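Local coordinates for protein myosin-17 (Arabidopsis thaliana, PDB 7KFL) that probably links a plant class XI myosin motor to its cargo through a helical globular tail, the cargo-binding domain, at residues A32-Y37 / G136-D141; N80-L85 / A161-I166; Q89-A94 / R144-K149. One frame throughout, in Å; residues are numbered along the deposited sequence.

Contact 1 of 3, residues A32-Y37 / G136-D141; sequences AACVIY and GLTKLD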
loop_
_atom_site.group_PDB
_atom_site.type_symbol
_atom_site.label_atom_id
_atom_site.label_comp_id
_atom_site.label_asym_id
_atom_site.label_seq_id
_atom_site.Cartn_x
_atom_site.Cartn_y
_atom_site.Cartn_z
ATOM N N ALA A 32 1.238 5.811 23.341
ATOM C CA ALA A 32 0.290 6.953 23.281
ATOM C C ALA A 32 -1.154 6.437 23.196
ATOM O O ALA A 32 -2.015 6.985 23.910
ATOM C CB ALA A 32 0.626 7.869 22.127
ATOM N N ALA A 33 -1.405 5.418 22.371
ATOM C CA ALA A 33 -2.725 4.764 22.216
ATOM C C ALA A 33 -3.193 4.206 23.567
ATOM O O ALA A 33 -4.382 4.368 23.889
ATOM C CB ALA A 33 -2.646 3.680 21.171
ATOM N N CYS A 34 -2.290 3.575 24.324
ATOM C CA CYS A 34 -2.568 2.966 25.653
ATOM C C CYS A 34 -2.819 4.067 26.692
ATOM O O CYS A 34 -3.761 3.918 27.491
ATOM C CB CYS A 34 -1.424 2.064 26.104
ATOM S SG CYS A 34 -1.259 0.561 25.105
ATOM N N VAL A 35 -2.008 5.128 26.676
ATOM C CA VAL A 35 -2.142 6.310 27.580
ATOM C C VAL A 35 -3.488 6.993 27.304
ATOM O O VAL A 35 -4.207 7.281 28.281
ATOM C CB VAL A 35 -0.960 7.285 27.410
ATOM C CG1 VAL A 35 -1.230 8.641 28.049
ATOM C CG2 VAL A 35 0.329 6.690 27.952
ATOM N N ILE A 36 -3.804 7.246 26.029
ATOM C CA ILE A 36 -5.081 7.884 25.586
ATOM C C ILE A 36 -6.251 7.052 26.124
ATOM O O ILE A 36 -7.088 7.622 26.847
ATOM C CB ILE A 36 -5.137 8.039 24.049
ATOM C CG1 ILE A 36 -4.224 9.167 23.564
ATOM C CG2 ILE A 36 -6.568 8.245 23.571
ATOM C CD1 ILE A 36 -3.900 9.106 22.089
ATOM N N TYR A 37 -6.285 5.757 25.792
ATOM C CA TYR A 37 -7.390 4.814 26.117
ATOM C C TYR A 37 -7.681 4.827 27.622
ATOM O O TYR A 37 -8.865 4.905 27.999
ATOM C CB TYR A 37 -7.049 3.395 25.662
ATOM C CG TYR A 37 -8.122 2.379 25.963
ATOM C CD1 TYR A 37 -9.373 2.474 25.378
ATOM C CD2 TYR A 37 -7.894 1.328 26.837
ATOM C CE1 TYR A 37 -10.371 1.553 25.650
ATOM C CE2 TYR A 37 -8.880 0.395 27.119
ATOM C CZ TYR A 37 -10.124 0.508 26.523
ATOM O OH TYR A 37 -11.102 -0.402 26.790
ATOM N N GLY A 136 2.013 -0.731 34.585
ATOM C CA GLY A 136 2.676 -0.516 33.284
ATOM C C GLY A 136 1.706 0.050 32.263
ATOM O O GLY A 136 0.553 -0.420 32.226
ATOM N N LEU A 137 2.163 1.015 31.458
ATOM C CA LEU A 137 1.327 1.825 30.529
ATOM C C LEU A 137 0.622 0.916 29.515
ATOM O O LEU A 137 -0.568 1.162 29.246
ATOM C CB LEU A 137 2.212 2.859 29.824
ATOM C CG LEU A 137 2.462 4.163 30.583
ATOM C CD1 LEU A 137 2.615 3.932 32.080
ATOM C CD2 LEU A 137 3.688 4.877 30.036
ATOM N N THR A 138 1.317 -0.096 28.990
ATOM C CA THR A 138 0.825 -0.986 27.903
ATOM C C THR A 138 0.135 -2.226 28.489
ATOM O O THR A 138 -0.508 -2.953 27.706
ATOM C CB THR A 138 1.965 -1.344 26.943
ATOM O OG1 THR A 138 3.013 -1.949 27.702
ATOM C CG2 THR A 138 2.485 -0.137 26.195
ATOM N N LYS A 139 0.258 -2.459 29.801
ATOM C CA LYS A 139 -0.516 -3.492 30.543
ATOM C C LYS A 139 -1.873 -2.893 30.926
ATOM O O LYS A 139 -1.890 -2.010 31.805
ATOM C CB LYS A 139 0.240 -3.963 31.792
ATOM C CG LYS A 139 -0.543 -4.879 32.728
ATOM C CD LYS A 139 -1.226 -6.042 32.029
ATOM C CE LYS A 139 -1.908 -6.996 32.986
ATOM N NZ LYS A 139 -2.931 -7.820 32.297
ATOM N N LEU A 140 -2.960 -3.365 30.306
ATOM C CA LEU A 140 -4.322 -2.787 30.471
ATOM C C LEU A 140 -5.275 -3.849 31.034
ATOM O O LEU A 140 -5.213 -5.010 30.576
ATOM C CB LEU A 140 -4.826 -2.211 29.139
ATOM C CG LEU A 140 -4.163 -2.723 27.858
ATOM C CD1 LEU A 140 -4.775 -4.041 27.409
ATOM C CD2 LEU A 140 -4.268 -1.687 26.748
ATOM N N ASP A 141 -6.103 -3.449 32.007
ATOM C CA ASP A 141 -7.174 -4.278 32.624
ATOM C C ASP A 141 -8.021 -4.879 31.499
ATOM O O ASP A 141 -8.420 -4.113 30.595
ATOM C CB ASP A 141 -8.025 -3.449 33.592
ATOM C CG ASP A 141 -9.101 -4.240 34.319
ATOM O OD1 ASP A 141 -8.812 -5.382 34.734
ATOM O OD2 ASP A 141 -10.220 -3.708 34.467
#
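Cys34 of the helix reaches the loop 136-141 with both of its side-chain atoms. CB rests on the carbonyl of Leu137, with 3.4 Å between Cys34 CB and Leu137 O. The sulfur passes on to the next residue. Cys34 SG lies 3.8 Å from Thr138 CA and 4.0 Å from the methyl Thr138 CG2. Two residues after Thr138, Leu140 adds one methyl, and its CD2 is 4.1 Å from Cys34 SG. Chi1 of Cys34 is -68°, which sets SG anti to the carbonyl carbon and beside the backbone N, and it is from there that SG meets Thr138 and Leu140. The sulfur is thus met by carbon from two loop residues.

Leu137 makes the second apolar touch. Its CG approaches Val35 CG2 at 4.2 Å, while its carbonyl oxygen faces the cysteine. The loop therefore meets the helix through backbone as well as side chains. All of these approaches are van der Waals contacts.

Polar ties to the loop come from just beyond the segment, where Lys38 NZ, on the same helix, hydrogen-bonds to the carbonyl oxygens of Leu137 and Lys139. Val35 also touches Leu15 of helix 4-20, and from the same segment Ala32, Ile36 and Tyr37 touch helix 71-89. Segment 136-141, in the loop that leads to strand 146-147, thus lies against helix 31-43, which is itself packed on helices 4-20 and 71-89.

Contact 2 of 3, residues N80-L85 / A161-I166; sequences NSATLL and AFLEKI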
loop_
_atom_site.group_PDB
_atom_site.type_symbol
_atom_site.label_atom_id
_atom_site.label_comp_id
_atom_site.label_asym_id
_atom_site.label_seq_id
_atom_site.Cartn_x
_atom_site.Cartn_y
_atom_site.Cartn_z
ATOM N N ASN A 80 -0.140 3.690 16.312
ATOM C CA ASN A 80 -0.925 4.160 17.487
ATOM C C ASN A 80 -2.424 4.140 17.167
ATOM O O ASN A 80 -3.195 3.621 18.000
ATOM C CB ASN A 80 -0.481 5.549 17.951
ATOM C CG ASN A 80 0.634 5.479 18.971
ATOM O OD1 ASN A 80 0.389 5.163 20.133
ATOM N ND2 ASN A 80 1.859 5.745 18.545
ATOM N N SER A 81 -2.826 4.696 16.020
ATOM C CA SER A 81 -4.241 4.773 15.577
ATOM C C SER A 81 -4.827 3.361 15.476
ATOM O O SER A 81 -5.949 3.153 15.974
ATOM C CB SER A 81 -4.369 5.512 14.275
ATOM O OG SER A 81 -3.811 6.811 14.382
ATOM N N ALA A 82 -4.087 2.437 14.861
ATOM C CA ALA A 82 -4.490 1.024 14.668
ATOM C C ALA A 82 -4.779 0.382 16.032
ATOM O O ALA A 82 -5.841 -0.254 16.165
ATOM C CB ALA A 82 -3.419 0.276 13.908
ATOM N N THR A 83 -3.884 0.567 17.009
ATOM C CA THR A 83 -3.992 -0.023 18.373
ATOM C C THR A 83 -5.153 0.639 19.129
ATOM O O THR A 83 -5.906 -0.101 19.795
ATOM C CB THR A 83 -2.670 0.079 19.145
ATOM O OG1 THR A 83 -1.646 -0.498 18.335
ATOM C CG2 THR A 83 -2.710 -0.627 20.485
ATOM N N LEU A 84 -5.302 1.965 19.031
ATOM C CA LEU A 84 -6.393 2.707 19.720
ATOM C C LEU A 84 -7.748 2.250 19.165
ATOM O O LEU A 84 -8.651 1.987 19.982
ATOM C CB LEU A 84 -6.211 4.219 19.553
ATOM C CG LEU A 84 -7.223 5.082 20.308
ATOM C CD1 LEU A 84 -7.490 4.544 21.711
ATOM C CD2 LEU A 84 -6.754 6.529 20.383
ATOM N N LEU A 85 -7.878 2.163 17.836
ATOM C CA LEU A 85 -9.126 1.734 17.147
ATOM C C LEU A 85 -9.457 0.284 17.525
ATOM O O LEU A 85 -10.655 -0.013 17.700
ATOM C CB LEU A 85 -8.966 1.896 15.633
ATOM C CG LEU A 85 -9.254 3.299 15.101
ATOM C CD1 LEU A 85 -8.665 3.490 13.713
ATOM C CD2 LEU A 85 -10.750 3.581 15.093
ATOM N N ALA A 161 -11.180 7.410 10.008
ATOM C CA ALA A 161 -10.923 8.276 8.833
ATOM C C ALA A 161 -9.451 8.712 8.814
ATOM O O ALA A 161 -8.878 8.792 7.715
ATOM C CB ALA A 161 -11.853 9.465 8.836
ATOM N N PHE A 162 -8.853 8.969 9.980
ATOM C CA PHE A 162 -7.445 9.437 10.098
ATOM C C PHE A 162 -6.474 8.270 9.872
ATOM O O PHE A 162 -5.412 8.508 9.272
ATOM C CB PHE A 162 -7.221 10.176 11.418
ATOM C CG PHE A 162 -7.278 11.673 11.255
ATOM C CD1 PHE A 162 -8.487 12.350 11.307
ATOM C CD2 PHE A 162 -6.128 12.397 10.983
ATOM C CE1 PHE A 162 -8.540 13.725 11.129
ATOM C CE2 PHE A 162 -6.182 13.771 10.807
ATOM C CZ PHE A 162 -7.387 14.433 10.877
ATOM N N LEU A 163 -6.819 7.055 10.311
ATOM C CA LEU A 163 -6.024 5.831 10.016
ATOM C C LEU A 163 -5.943 5.638 8.497
ATOM O O LEU A 163 -4.836 5.370 7.990
ATOM C CB LEU A 163 -6.664 4.613 10.689
ATOM C CG LEU A 163 -6.008 3.269 10.370
ATOM C CD1 LEU A 163 -4.538 3.272 10.757
ATOM C CD2 LEU A 163 -6.730 2.126 11.064
ATOM N N GLU A 164 -7.077 5.767 7.806
ATOM C CA GLU A 164 -7.186 5.617 6.331
ATOM C C GLU A 164 -6.360 6.714 5.648
ATOM O O GLU A 164 -5.647 6.390 4.685
ATOM C CB GLU A 164 -8.655 5.646 5.909
ATOM C CG GLU A 164 -9.405 4.383 6.304
ATOM C CD GLU A 164 -10.919 4.455 6.206
ATOM O OE1 GLU A 164 -11.437 5.481 5.720
ATOM O OE2 GLU A 164 -11.577 3.480 6.623
ATOM N N LYS A 165 -6.438 7.953 6.145
ATOM C CA LYS A 165 -5.675 9.118 5.618
ATOM C C LYS A 165 -4.171 8.880 5.795
ATOM O O LYS A 165 -3.416 9.093 4.824
ATOM C CB LYS A 165 -6.095 10.406 6.331
ATOM C CG LYS A 165 -5.294 11.644 5.957
ATOM C CD LYS A 165 -5.934 12.929 6.433
ATOM C CE LYS A 165 -5.020 14.130 6.313
ATOM N NZ LYS A 165 -4.767 14.490 4.898
ATOM N N ILE A 166 -3.757 8.476 6.998
ATOM C CA ILE A 166 -2.330 8.217 7.351
ATOM C C ILE A 166 -1.809 7.076 6.467
ATOM O O ILE A 166 -0.797 7.289 5.774
ATOM C CB ILE A 166 -2.179 7.942 8.864
ATOM C CG1 ILE A 166 -2.365 9.228 9.675
ATOM C CG2 ILE A 166 -0.847 7.274 9.176
ATOM C CD1 ILE A 166 -2.698 9.000 11.133
#
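Ser81 and Leu163 mark the closest backbone approach, 5.9 Å from CA to CA, where the two helical segments run roughly antiparallel at 153° with their axes 9.7 Å apart. Leu163 carries the contact. Its chi1 of 175° sets CG anti to the backbone N, and the two methyls beyond CG meet different partners. CD1 goes to the small residues of helix 71-89. Leu163 CD1 is 4.2 Å from Ser81 CB and 4.5 Å from Ala82 CB. It also comes near the backbone at Ala82 N.

The other methyl meets Leu85. Leu163 CD2 lies 3.6 Å from Leu85 CD1, the closest approach between the segments. The same Leu85 methyl is 3.8 Å from Leu163 CB, so it touches both the base and one branch of its partner. The two leucine side chains pass at a slant to each other. One turn on from Leu163, Ile166 brings its CD1 to 4.1 Å from Ser81 OG. This is a van der Waals touch. The buried Ser81 hydroxyl is hydrogen-bonded within its own helix, to the carbonyl oxygen of Trp77.

The contact is a buried, apolar helix-helix interface, and Ile166 extends it by packing on Leu74, Trp77 and Leu78 of helix 71-89 and on Ile61 and Ile65 of helix 53-65. Leu84 touches Ala33 and Ile36 of helix 31-43, so helix 71-89 lies between helices 31-43 and 150-186 in this part of the tail.

Contact 3 of 3, residues Q89-A94 / R144-K149; sequences QRTLKA and RQVEAK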
loop_
_atom_site.group_PDB
_atom_site.type_symbol
_atom_site.label_atom_id
_atom_site.label_comp_id
_atom_site.label_asym_id
_atom_site.label_seq_id
_atom_site.Cartn_x
_atom_site.Cartn_y
_atom_site.Cartn_z
ATOM N N GLN A 89 -12.830 -0.607 19.159
ATOM C CA GLN A 89 -13.644 -1.615 18.421
ATOM C C GLN A 89 -14.173 -2.676 19.393
ATOM O O GLN A 89 -15.317 -3.123 19.197
ATOM C CB GLN A 89 -12.814 -2.264 17.310
ATOM C CG GLN A 89 -13.521 -3.404 16.584
ATOM C CD GLN A 89 -14.716 -2.950 15.782
ATOM O OE1 GLN A 89 -14.818 -1.790 15.380
ATOM N NE2 GLN A 89 -15.634 -3.870 15.530
ATOM N N ARG A 90 -13.372 -3.064 20.392
ATOM C CA ARG A 90 -13.687 -4.154 21.355
ATOM C C ARG A 90 -14.329 -3.588 22.631
ATOM O O ARG A 90 -14.688 -4.402 23.504
ATOM C CB ARG A 90 -12.417 -4.934 21.708
ATOM C CG ARG A 90 -11.824 -5.732 20.555
ATOM C CD ARG A 90 -10.581 -6.495 20.978
ATOM N NE ARG A 90 -9.922 -7.177 19.868
ATOM C CZ ARG A 90 -8.767 -7.838 19.955
ATOM N NH1 ARG A 90 -8.119 -7.917 21.107
ATOM N NH2 ARG A 90 -8.257 -8.417 18.881
ATOM N N THR A 91 -14.479 -2.262 22.737
ATOM C CA THR A 91 -14.954 -1.554 23.959
ATOM C C THR A 91 -16.329 -0.917 23.707
ATOM O O THR A 91 -17.304 -1.358 24.345
ATOM C CB THR A 91 -13.923 -0.514 24.417
ATOM O OG1 THR A 91 -12.732 -1.216 24.773
ATOM C CG2 THR A 91 -14.387 0.319 25.593
ATOM N N LEU A 92 -16.396 0.084 22.821
ATOM C CA LEU A 92 -17.597 0.937 22.596
ATOM C C LEU A 92 -18.759 0.081 22.076
ATOM O O LEU A 92 -18.623 -0.487 20.978
ATOM C CB LEU A 92 -17.263 2.051 21.595
ATOM C CG LEU A 92 -16.052 2.931 21.915
ATOM C CD1 LEU A 92 -16.106 4.222 21.114
ATOM C CD2 LEU A 92 -15.946 3.239 23.401
ATOM N N LYS A 93 -19.849 -0.007 22.847
ATOM C CA LYS A 93 -21.172 -0.526 22.399
ATOM C C LYS A 93 -21.961 0.638 21.787
ATOM O O LYS A 93 -22.005 1.713 22.418
ATOM C CB LYS A 93 -21.957 -1.138 23.564
ATOM C CG LYS A 93 -21.603 -2.573 23.939
ATOM C CD LYS A 93 -22.358 -3.060 25.169
ATOM C CE LYS A 93 -21.986 -4.459 25.619
ATOM N NZ LYS A 93 -23.005 -5.465 25.229
ATOM N N ALA A 94 -22.560 0.429 20.610
ATOM C CA ALA A 94 -23.308 1.454 19.841
ATOM C C ALA A 94 -24.620 1.790 20.560
ATOM O O ALA A 94 -25.247 0.867 21.117
ATOM C CB ALA A 94 -23.561 0.966 18.435
ATOM N N ARG A 144 -13.400 -4.247 28.961
ATOM C CA ARG A 144 -14.828 -4.372 29.361
ATOM C C ARG A 144 -15.655 -3.367 28.549
ATOM O O ARG A 144 -15.217 -2.206 28.421
ATOM C CB ARG A 144 -14.987 -4.177 30.875
ATOM C CG ARG A 144 -14.486 -2.838 31.399
ATOM C CD ARG A 144 -14.321 -2.820 32.908
ATOM N NE ARG A 144 -13.508 -1.691 33.344
ATOM C CZ ARG A 144 -13.920 -0.425 33.409
ATOM N NH1 ARG A 144 -15.156 -0.095 33.069
ATOM N NH2 ARG A 144 -13.083 0.515 33.818
ATOM N N GLN A 145 -16.797 -3.814 28.015
ATOM C CA GLN A 145 -17.680 -3.027 27.113
ATOM C C GLN A 145 -18.288 -1.854 27.891
ATOM O O GLN A 145 -18.700 -2.066 29.048
ATOM C CB GLN A 145 -18.791 -3.909 26.539
ATOM C CG GLN A 145 -18.290 -5.059 25.674
ATOM C CD GLN A 145 -18.413 -4.778 24.195
ATOM O OE1 GLN A 145 -19.424 -5.087 23.567
ATOM N NE2 GLN A 145 -17.372 -4.198 23.619
ATOM N N VAL A 146 -18.326 -0.668 27.275
ATOM C CA VAL A 146 -19.041 0.540 27.791
ATOM C C VAL A 146 -20.004 1.010 26.694
ATOM O O VAL A 146 -19.586 1.035 25.521
ATOM C CB VAL A 146 -18.063 1.653 28.224
ATOM C CG1 VAL A 146 -16.866 1.091 28.978
ATOM C CG2 VAL A 146 -17.594 2.516 27.059
ATOM N N GLU A 147 -21.250 1.335 27.054
ATOM C CA GLU A 147 -22.250 1.904 26.112
ATOM C C GLU A 147 -21.824 3.342 25.795
ATOM O O GLU A 147 -22.091 4.238 26.617
ATOM C CB GLU A 147 -23.669 1.806 26.681
ATOM C CG GLU A 147 -24.186 0.378 26.764
ATOM C CD GLU A 147 -25.690 0.240 26.942
ATOM O OE1 GLU A 147 -26.432 0.704 26.053
ATOM O OE2 GLU A 147 -26.118 -0.329 27.969
ATOM N N ALA A 148 -21.152 3.526 24.656
ATOM C CA ALA A 148 -20.538 4.800 24.212
ATOM C C ALA A 148 -21.634 5.819 23.885
ATOM O O ALA A 148 -22.605 5.444 23.202
ATOM C CB ALA A 148 -19.654 4.551 23.017
ATOM N N LYS A 149 -21.469 7.057 24.358
ATOM C CA LYS A 149 -22.333 8.215 24.011
ATOM C C LYS A 149 -21.837 8.809 22.688
ATOM O O LYS A 149 -20.827 8.313 22.163
ATOM C CB LYS A 149 -22.339 9.230 25.157
ATOM C CG LYS A 149 -22.928 8.721 26.468
ATOM C CD LYS A 149 -24.371 8.260 26.365
ATOM C CE LYS A 149 -24.931 7.752 27.677
ATOM N NZ LYS A 149 -24.437 6.390 27.993
#
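Lys93 lays its aliphatic chain across Gln145 at about a right angle, with Lys93 CG and CE each 3.3 Å from Gln145 OE1. Lys93 lies in a two-stranded parallel sheet, 92-93 beside 146-147, and Gln145 comes just before its second strand. Three backbone hydrogen bonds join the two segments. Val146 N donates to Thr91 O at 3.2 Å, from well above the carbonyl plane. Lys93 uses both its N and its O. Its N-H points almost straight at Val146 O, at 2.9 Å and 175°, and its O accepts from Ala148 N in the carbonyl plane.

Leu92 and Val146 lie side by side on one face, and their CD2 and CG2 methyls touch. Leu92 CB also meets Ala148 CB at 3.7 Å. Both Leu92 and Val146 pack on Phe46. The other face carries Lys93 and Glu147, whose charged atoms stay apart. Buried Thr91 turns its hydroxyl to Leu87 O and Tyr37 OH, while its CG2 meets Val146 CG2.

Gln145 bends at chi2 (-101°), which directs its CD back over the 89-94 segment. From CD, Gln145 NE2 makes a weak hydrogen bond to Arg90 O, 2.7 Å long but only 121° at the hydrogen.

Contact 2 is core, a buried apolar seam between two helices. Contacts 1 and 3 are partly buried and lie farther from the chain's centre. Contact 1 sets a loop on a helix by van der Waals touches. Contact 3 joins its strands by backbone hydrogen bonds and has several exposed residues. The elements are shared. Strand 92-93 follows helix 71-89, and strand 146-147 leads into helix 150-186, so contacts 2 and 3 pair successive parts of the same two chain regions. Helix 31-43 reaches both: Ala33 N donates a hydrogen bond to Asn80 OD1 of contact 2, and through Tyr37 it also reaches contact 3.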